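Local coordinates for endonuclease PI-MtuI (Mycobacterium tuberculosis, PDB 2IMZ) that splices itself out of the RecA precursor as an intein, joining the flanking protein segments, at the interface of chains A and B. Numbering follows the deposited sequence. Chains: chain A/B, Endonuclease PI-MtuI.

Contact 1: the interface of chains A and B. Residues chain A 74, 81, 157, 167; chain B 49, 152, 157, 167.
A:Lys74 and A:His167 meet B:Glu152 from the opposite direction, in a pairing of two intein splicing domains of the Hint family. The charged contact is loose. A:Lys74 NZ forms a salt bridge to the carboxylate oxygen OE2 of B:Glu152 at 3.2 Å, weak as a hydrogen bond. Water 1 reinforces it, lying 2.6 Å from A:Lys74 NZ and 2.8 Å from B:Glu152 OE2. The lysine chain is bent at chi2 (78°) and again at chi4, which turns its amine towards the carboxylate. Its CE lies over one face of the B:Phe49 ring, near the rim.

A:His167 is the penultimate histidine of the intein. Its NE2 points between the two carboxylate oxygens of B:Glu152, 3.2 Å from OE1. The imidazole stands almost upright to the carboxylate plane, at 85°. A:Trp81 backs this ring within its own chain, with A:His167 CD2 over the centre of the indole.

The remaining contacts are mostly between aromatic rings. A:His157 and B:His167 pack edge-to-face, with A:His157 ND1 3.2 Å from B:His167 NE2. A:His167 and B:His157 repeat the arrangement with planes 66° apart. The two His157 side chains slide past each other, A:His157 CG lying 3.8 Å from B:His157 CB. The indole NE1 of A:Trp81 meets the edge of the B:His157 ring, in its plane.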
ATOM      1  N   LYS A  74       0.349   6.766   3.887  1.00 13.06           N
ATOM      2  CA  LYS A  74      -0.462   6.383   5.041  1.00 14.37           C
ATOM      3  C   LYS A  74       0.359   5.989   6.262  1.00 13.05           C
ATOM      4  O   LYS A  74       1.316   5.219   6.166  1.00 11.96           O
ATOM      5  CB  LYS A  74      -1.406   5.232   4.681  1.00 15.61           C
ATOM      6  CG  LYS A  74      -2.583   5.630   3.805  1.00 23.02           C
ATOM      7  CD  LYS A  74      -2.176   5.788   2.360  1.00 27.57           C
ATOM      8  CE  LYS A  74      -3.400   5.978   1.484  1.00 31.03           C
ATOM      9  NZ  LYS A  74      -4.401   4.908   1.716  1.00 32.34           N
ATOM     10  N   TRP A  81      -5.645   4.189   9.374  1.00 21.37           N
ATOM     11  CA  TRP A  81      -4.708   4.830   8.461  1.00 19.08           C
ATOM     12  C   TRP A  81      -5.053   6.286   8.182  1.00 19.70           C
ATOM     13  O   TRP A  81      -6.210   6.634   7.940  1.00 20.49           O
ATOM     14  CB  TRP A  81      -4.646   4.052   7.142  1.00 17.72           C
ATOM     15  CG  TRP A  81      -4.179   2.650   7.326  1.00 15.29           C
ATOM     16  CD1 TRP A  81      -4.947   1.524   7.355  1.00 15.91           C
ATOM     17  CD2 TRP A  81      -2.835   2.227   7.580  1.00 14.29           C
ATOM     18  NE1 TRP A  81      -4.166   0.422   7.614  1.00 14.96           N
ATOM     19  CE2 TRP A  81      -2.864   0.827   7.757  1.00 13.96           C
ATOM     20  CE3 TRP A  81      -1.609   2.899   7.678  1.00 14.08           C
ATOM     21  CZ2 TRP A  81      -1.711   0.080   8.028  1.00 13.48           C
ATOM     22  CZ3 TRP A  81      -0.461   2.158   7.949  1.00 12.95           C
ATOM     23  CH2 TRP A  81      -0.523   0.760   8.120  1.00 14.33           C
ATOM     24  N   HIS A 157       1.867  -6.162   4.641  1.00 13.19           N
ATOM     25  CA  HIS A 157       1.790  -4.869   3.971  1.00 12.86           C
ATOM     26  C   HIS A 157       2.023  -3.633   4.827  1.00 12.99           C
ATOM     27  O   HIS A 157       1.482  -2.564   4.541  1.00 12.11           O
ATOM     28  CB  HIS A 157       0.435  -4.747   3.264  1.00 15.32           C
ATOM     29  CG  HIS A 157       0.293  -5.659   2.088  1.00 14.93           C
ATOM     30  ND1 HIS A 157       0.841  -5.371   0.857  1.00 15.12           N
ATOM     31  CD2 HIS A 157      -0.285  -6.880   1.967  1.00 17.74           C
ATOM     32  CE1 HIS A 157       0.609  -6.376   0.029  1.00 14.92           C
ATOM     33  NE2 HIS A 157      -0.070  -7.304   0.678  1.00 16.33           N
ATOM     34  N   HIS A 167       2.267   2.521   6.157  1.00 10.26           N
ATOM     35  CA  HIS A 167       1.622   1.663   5.174  1.00 12.31           C
ATOM     36  C   HIS A 167       2.581   1.198   4.089  1.00 13.26           C
ATOM     37  O   HIS A 167       3.358   1.994   3.555  1.00 12.83           O
ATOM     38  CB  HIS A 167       0.441   2.417   4.566  1.00 11.87           C
ATOM     39  CG  HIS A 167      -0.427   1.581   3.683  1.00 14.82           C
ATOM     40  ND1 HIS A 167      -0.161   1.386   2.345  1.00 16.94           N
ATOM     41  CD2 HIS A 167      -1.573   0.907   3.940  1.00 16.90           C
ATOM     42  CE1 HIS A 167      -1.109   0.635   1.815  1.00 19.25           C
ATOM     43  NE2 HIS A 167      -1.977   0.330   2.761  1.00 14.95           N
TER
ATOM     44  N   PHE B  49     -10.456   7.205   0.207  1.00 16.28           N
ATOM     45  CA  PHE B  49      -9.595   8.314  -0.179  1.00 18.45           C
ATOM     46  C   PHE B  49      -9.891   8.898  -1.552  1.00 17.85           C
ATOM     47  O   PHE B  49      -9.898   8.182  -2.553  1.00 18.97           O
ATOM     48  CB  PHE B  49      -8.130   7.870  -0.146  1.00 20.04           C
ATOM     49  CG  PHE B  49      -7.648   7.457   1.217  1.00 22.35           C
ATOM     50  CD1 PHE B  49      -7.260   8.412   2.154  1.00 24.87           C
ATOM     51  CD2 PHE B  49      -7.596   6.114   1.571  1.00 24.47           C
ATOM     52  CE1 PHE B  49      -6.827   8.030   3.424  1.00 25.36           C
ATOM     53  CE2 PHE B  49      -7.165   5.723   2.837  1.00 24.07           C
ATOM     54  CZ  PHE B  49      -6.779   6.683   3.765  1.00 23.84           C
ATOM     55  N   GLU B 152      -8.965   1.427   1.628  1.00 13.91           N
ATOM     56  CA  GLU B 152      -8.207   0.550   2.504  1.00 13.65           C
ATOM     57  C   GLU B 152      -9.124  -0.635   2.770  1.00 11.62           C
ATOM     58  O   GLU B 152     -10.277  -0.465   3.174  1.00 11.88           O
ATOM     59  CB  GLU B 152      -7.827   1.236   3.818  1.00 15.22           C
ATOM     60  CG  GLU B 152      -6.539   2.032   3.736  1.00 15.76           C
ATOM     61  CD  GLU B 152      -5.395   1.245   3.108  1.00 14.69           C
ATOM     62  OE1 GLU B 152      -5.047   0.151   3.613  1.00 13.88           O
ATOM     63  OE2 GLU B 152      -4.837   1.728   2.100  1.00 19.02           O
ATOM     64  N   HIS B 157      -5.257  -5.869   2.495  1.00 11.06           N
ATOM     65  CA  HIS B 157      -4.726  -4.769   1.692  1.00 10.99           C
ATOM     66  C   HIS B 157      -4.711  -4.986   0.180  1.00 11.29           C
ATOM     67  O   HIS B 157      -3.863  -4.436  -0.514  1.00 11.98           O
ATOM     68  CB  HIS B 157      -3.308  -4.429   2.169  1.00 11.32           C
ATOM     69  CG  HIS B 157      -3.267  -3.814   3.534  1.00 12.25           C
ATOM     70  ND1 HIS B 157      -3.425  -2.461   3.746  1.00 11.08           N
ATOM     71  CD2 HIS B 157      -3.127  -4.373   4.760  1.00 10.03           C
ATOM     72  CE1 HIS B 157      -3.383  -2.212   5.042  1.00 13.34           C
ATOM     73  NE2 HIS B 157      -3.204  -3.355   5.681  1.00  9.76           N
ATOM     74  N   HIS B 167      -3.212  -3.744  -5.724  1.00 11.62           N
ATOM     75  CA  HIS B 167      -2.781  -3.393  -4.385  1.00 11.34           C
ATOM     76  C   HIS B 167      -3.702  -2.357  -3.755  1.00 12.95           C
ATOM     77  O   HIS B 167      -4.231  -1.485  -4.446  1.00 14.05           O
ATOM     78  CB  HIS B 167      -1.354  -2.862  -4.449  1.00 12.14           C
ATOM     79  CG  HIS B 167      -0.692  -2.762  -3.115  1.00 13.64           C
ATOM     80  ND1 HIS B 167      -0.932  -1.725  -2.241  1.00 18.16           N
ATOM     81  CD2 HIS B 167       0.181  -3.587  -2.492  1.00 17.18           C
ATOM     82  CE1 HIS B 167      -0.232  -1.914  -1.137  1.00 19.55           C
ATOM     83  NE2 HIS B 167       0.451  -3.036  -1.264  1.00 17.09           N
TER
HETATM   84  O   HOH W   1      -2.946   3.072   0.543  1.00 49.20           O

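Contact 2: the interface of chains A and B. Residues chain A 47, 49, 150, 152; chain B 74, 81-83, 86.
A:Ser47 and A:Phe49, in strand 40-52, and A:Asp150 and A:Glu152, in strand 134-153, have extended backbones and face the extended stretch B:Trp81 to B:Ala83, which leads into the 3-10 turn 84-86.

B:Lys74 carries the polar contact. Its amine NZ donates to two carboxylates of chain A. The bond from B:Lys74 NZ to A:Glu152 OE2 is short, at 2.5 Å. The bond from B:Lys74 NZ to A:Asp150 OD2 is 3.0 Å. Each oxygen is approached nearly along its C-O axis. The lysine chain runs straight at chi2 (166°) and then bends at chi3 (-72°). That bend carries the amine to the gap between the two acids. The acids should balance the lysine charge and would favour its protonated form. The CG of A:Glu152 also packs against the CB of B:Trp81.

A:Phe49 is the main apolar group. The aliphatic chain of B:Lys74 passes over one face of the ring, offset towards CZ, while B:Trp81 O and B:Glu86 OE1 meet its edge. A:Phe49 CZ is 3.8 Å from B:Lys74 CD. A:Phe49 CE2 is 4.0 Å from B:Glu86 OE1. That carboxylate is held within its own chain, because B:Ala83 N donates to B:Glu86 OE1 at 2.8 Å. The bond is fairly straight, 160° at the hydrogen, and reaches the anti side of the oxygen.

A:Ser47 works mostly through solvent. Water 2 is 2.6 Å from the hydroxyl OG of A:Ser47 and 3.0 Å from B:Trp81 N. The direct bond from A:Ser47 OG to the B:Trp81 carbonyl O is weak, at 3.5 Å.

The pairing may be one of crystal packing. In the crystal, this patch joins the two copies of the protein through a lysine held between two acids and a phenylalanine packed beside it.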
ATOM      1  N   SER A  47       9.598  -6.692  -2.580  1.00 16.29           N
ATOM      2  CA  SER A  47       9.608  -5.804  -3.743  1.00 17.70           C
ATOM      3  C   SER A  47      10.267  -4.486  -3.363  1.00 16.89           C
ATOM      4  O   SER A  47      10.171  -4.046  -2.215  1.00 16.07           O
ATOM      5  CB  SER A  47       8.187  -5.532  -4.243  1.00 21.20           C
ATOM      6  OG  SER A  47       7.542  -6.723  -4.645  1.00 23.67           O
ATOM      7  N   PHE A  49      10.957  -0.351  -4.770  1.00 16.04           N
ATOM      8  CA  PHE A  49      10.572   0.684  -5.723  1.00 16.68           C
ATOM      9  C   PHE A  49      11.306   2.011  -5.565  1.00 16.43           C
ATOM     10  O   PHE A  49      11.375   2.571  -4.469  1.00 15.22           O
ATOM     11  CB  PHE A  49       9.065   0.946  -5.645  1.00 18.25           C
ATOM     12  CG  PHE A  49       8.229  -0.298  -5.721  1.00 19.73           C
ATOM     13  CD1 PHE A  49       7.966  -1.046  -4.577  1.00 21.91           C
ATOM     14  CD2 PHE A  49       7.730  -0.741  -6.943  1.00 21.64           C
ATOM     15  CE1 PHE A  49       7.216  -2.223  -4.649  1.00 22.48           C
ATOM     16  CE2 PHE A  49       6.979  -1.916  -7.026  1.00 21.95           C
ATOM     17  CZ  PHE A  49       6.724  -2.657  -5.874  1.00 22.57           C
ATOM     18  N   ASP A 150       9.839   3.071  -1.925  1.00 14.33           N
ATOM     19  CA  ASP A 150       8.766   2.278  -1.346  1.00 16.64           C
ATOM     20  C   ASP A 150       9.226   0.821  -1.267  1.00 15.74           C
ATOM     21  O   ASP A 150      10.113   0.405  -2.012  1.00 13.74           O
ATOM     22  CB  ASP A 150       7.514   2.401  -2.221  1.00 22.68           C
ATOM     23  CG  ASP A 150       6.238   2.113  -1.464  1.00 28.18           C
ATOM     24  OD1 ASP A 150       6.064   2.662  -0.353  1.00 31.46           O
ATOM     25  OD2 ASP A 150       5.396   1.352  -1.991  1.00 33.07           O
ATOM     26  N   GLU A 152       7.758  -3.427  -0.489  1.00 13.95           N
ATOM     27  CA  GLU A 152       6.633  -4.333  -0.300  1.00 12.80           C
ATOM     28  C   GLU A 152       7.075  -5.356   0.727  1.00 12.99           C
ATOM     29  O   GLU A 152       8.135  -5.973   0.587  1.00 12.46           O
ATOM     30  CB  GLU A 152       6.238  -5.054  -1.591  1.00 14.75           C
ATOM     31  CG  GLU A 152       5.250  -4.293  -2.455  1.00 17.78           C
ATOM     32  CD  GLU A 152       3.992  -3.876  -1.700  1.00 14.17           C
ATOM     33  OE1 GLU A 152       3.270  -4.746  -1.151  1.00 18.23           O
ATOM     34  OE2 GLU A 152       3.725  -2.664  -1.657  1.00 19.38           O
TER
ATOM     35  N   LYS B  74       0.361  -0.475  -7.617  1.00 10.35           N
ATOM     36  CA  LYS B  74       0.851  -1.845  -7.676  1.00 11.30           C
ATOM     37  C   LYS B  74      -0.199  -2.856  -8.112  1.00 10.72           C
ATOM     38  O   LYS B  74      -1.347  -2.831  -7.661  1.00 10.68           O
ATOM     39  CB  LYS B  74       1.456  -2.230  -6.324  1.00 13.12           C
ATOM     40  CG  LYS B  74       2.782  -1.516  -6.076  1.00 18.01           C
ATOM     41  CD  LYS B  74       3.243  -1.597  -4.631  1.00 19.87           C
ATOM     42  CE  LYS B  74       2.376  -0.716  -3.742  1.00 24.55           C
ATOM     43  NZ  LYS B  74       3.008  -0.436  -2.422  1.00 28.44           N
ATOM     44  N   TRP B  81       4.383  -8.203  -6.834  1.00 16.49           N
ATOM     45  CA  TRP B  81       3.884  -6.844  -6.975  1.00 16.39           C
ATOM     46  C   TRP B  81       4.791  -5.996  -7.854  1.00 18.73           C
ATOM     47  O   TRP B  81       5.998  -5.910  -7.623  1.00 20.52           O
ATOM     48  CB  TRP B  81       3.731  -6.185  -5.600  1.00 16.85           C
ATOM     49  CG  TRP B  81       2.716  -6.866  -4.741  1.00 14.82           C
ATOM     50  CD1 TRP B  81       2.955  -7.729  -3.708  1.00 15.25           C
ATOM     51  CD2 TRP B  81       1.294  -6.790  -4.879  1.00 15.20           C
ATOM     52  NE1 TRP B  81       1.769  -8.194  -3.195  1.00 15.24           N
ATOM     53  CE2 TRP B  81       0.732  -7.633  -3.895  1.00 15.66           C
ATOM     54  CE3 TRP B  81       0.437  -6.088  -5.740  1.00 14.76           C
ATOM     55  CZ2 TRP B  81      -0.651  -7.796  -3.749  1.00 14.54           C
ATOM     56  CZ3 TRP B  81      -0.939  -6.251  -5.594  1.00 14.83           C
ATOM     57  CH2 TRP B  81      -1.466  -7.098  -4.605  1.00 15.37           C
ATOM     58  N   ARG B  82       4.199  -5.371  -8.866  1.00 17.25           N
ATOM     59  CA  ARG B  82       4.944  -4.514  -9.783  1.00 18.59           C
ATOM     60  C   ARG B  82       4.115  -3.261 -10.037  1.00 18.40           C
ATOM     61  O   ARG B  82       2.886  -3.298  -9.954  1.00 19.12           O
ATOM     62  CB  ARG B  82       5.187  -5.231 -11.116  1.00 21.06           C
ATOM     63  CG  ARG B  82       5.797  -6.618 -10.987  1.00 26.25           C
ATOM     64  CD  ARG B  82       7.160  -6.568 -10.325  1.00 34.13           C
ATOM     65  NE  ARG B  82       7.263  -7.563  -9.261  1.00 39.28           N
ATOM     66  CZ  ARG B  82       8.298  -7.669  -8.436  1.00 40.21           C
ATOM     67  NH1 ARG B  82       9.326  -6.841  -8.555  1.00 42.77           N
ATOM     68  NH2 ARG B  82       8.297  -8.590  -7.481  1.00 42.16           N
ATOM     69  N   ALA B  83       4.787  -2.156 -10.343  1.00 16.80           N
ATOM     70  CA  ALA B  83       4.093  -0.902 -10.621  1.00 16.75           C
ATOM     71  C   ALA B  83       3.466  -0.986 -12.008  1.00 15.72           C
ATOM     72  O   ALA B  83       4.096  -1.459 -12.953  1.00 16.03           O
ATOM     73  CB  ALA B  83       5.075   0.273 -10.554  1.00 15.75           C
ATOM     74  N   GLU B  86       5.437  -0.085 -14.919  1.00 24.96           N
ATOM     75  CA  GLU B  86       6.577  -0.941 -15.259  1.00 26.63           C
ATOM     76  C   GLU B  86       6.174  -2.096 -16.173  1.00 26.62           C
ATOM     77  O   GLU B  86       7.029  -2.739 -16.785  1.00 27.92           O
ATOM     78  CB  GLU B  86       7.201  -1.540 -13.994  1.00 29.13           C
ATOM     79  CG  GLU B  86       7.704  -0.542 -12.970  1.00 34.92           C
ATOM     80  CD  GLU B  86       8.278  -1.221 -11.734  1.00 37.41           C
ATOM     81  OE1 GLU B  86       7.532  -1.941 -11.029  1.00 36.54           O
ATOM     82  OE2 GLU B  86       9.484  -1.039 -11.467  1.00 40.06           O
TER
HETATM   83  O   HOH W   2       6.123  -8.943  -4.564  1.00 18.57           O

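The C-alpha centres of contact 1 and contact 2 are about 14 Å apart in one two-fold interface. B:Phe49, A:Lys74, A:Trp81 and B:Glu152 of contact 1 return in contact 2 as A:Phe49, B:Lys74, B:Trp81 and A:Glu152. The lysine-glutamate pairings are therefore twins, but not identical. The lysine chain bends at different torsions, and its amine is held more firmly in contact 2. The histidine cluster belongs to contact 1 and brings the C-terminal ends together. A:Glu152, A:His157 and their copies in chain B are also zinc ligands in this entry, so metal binding may bear on this pairing.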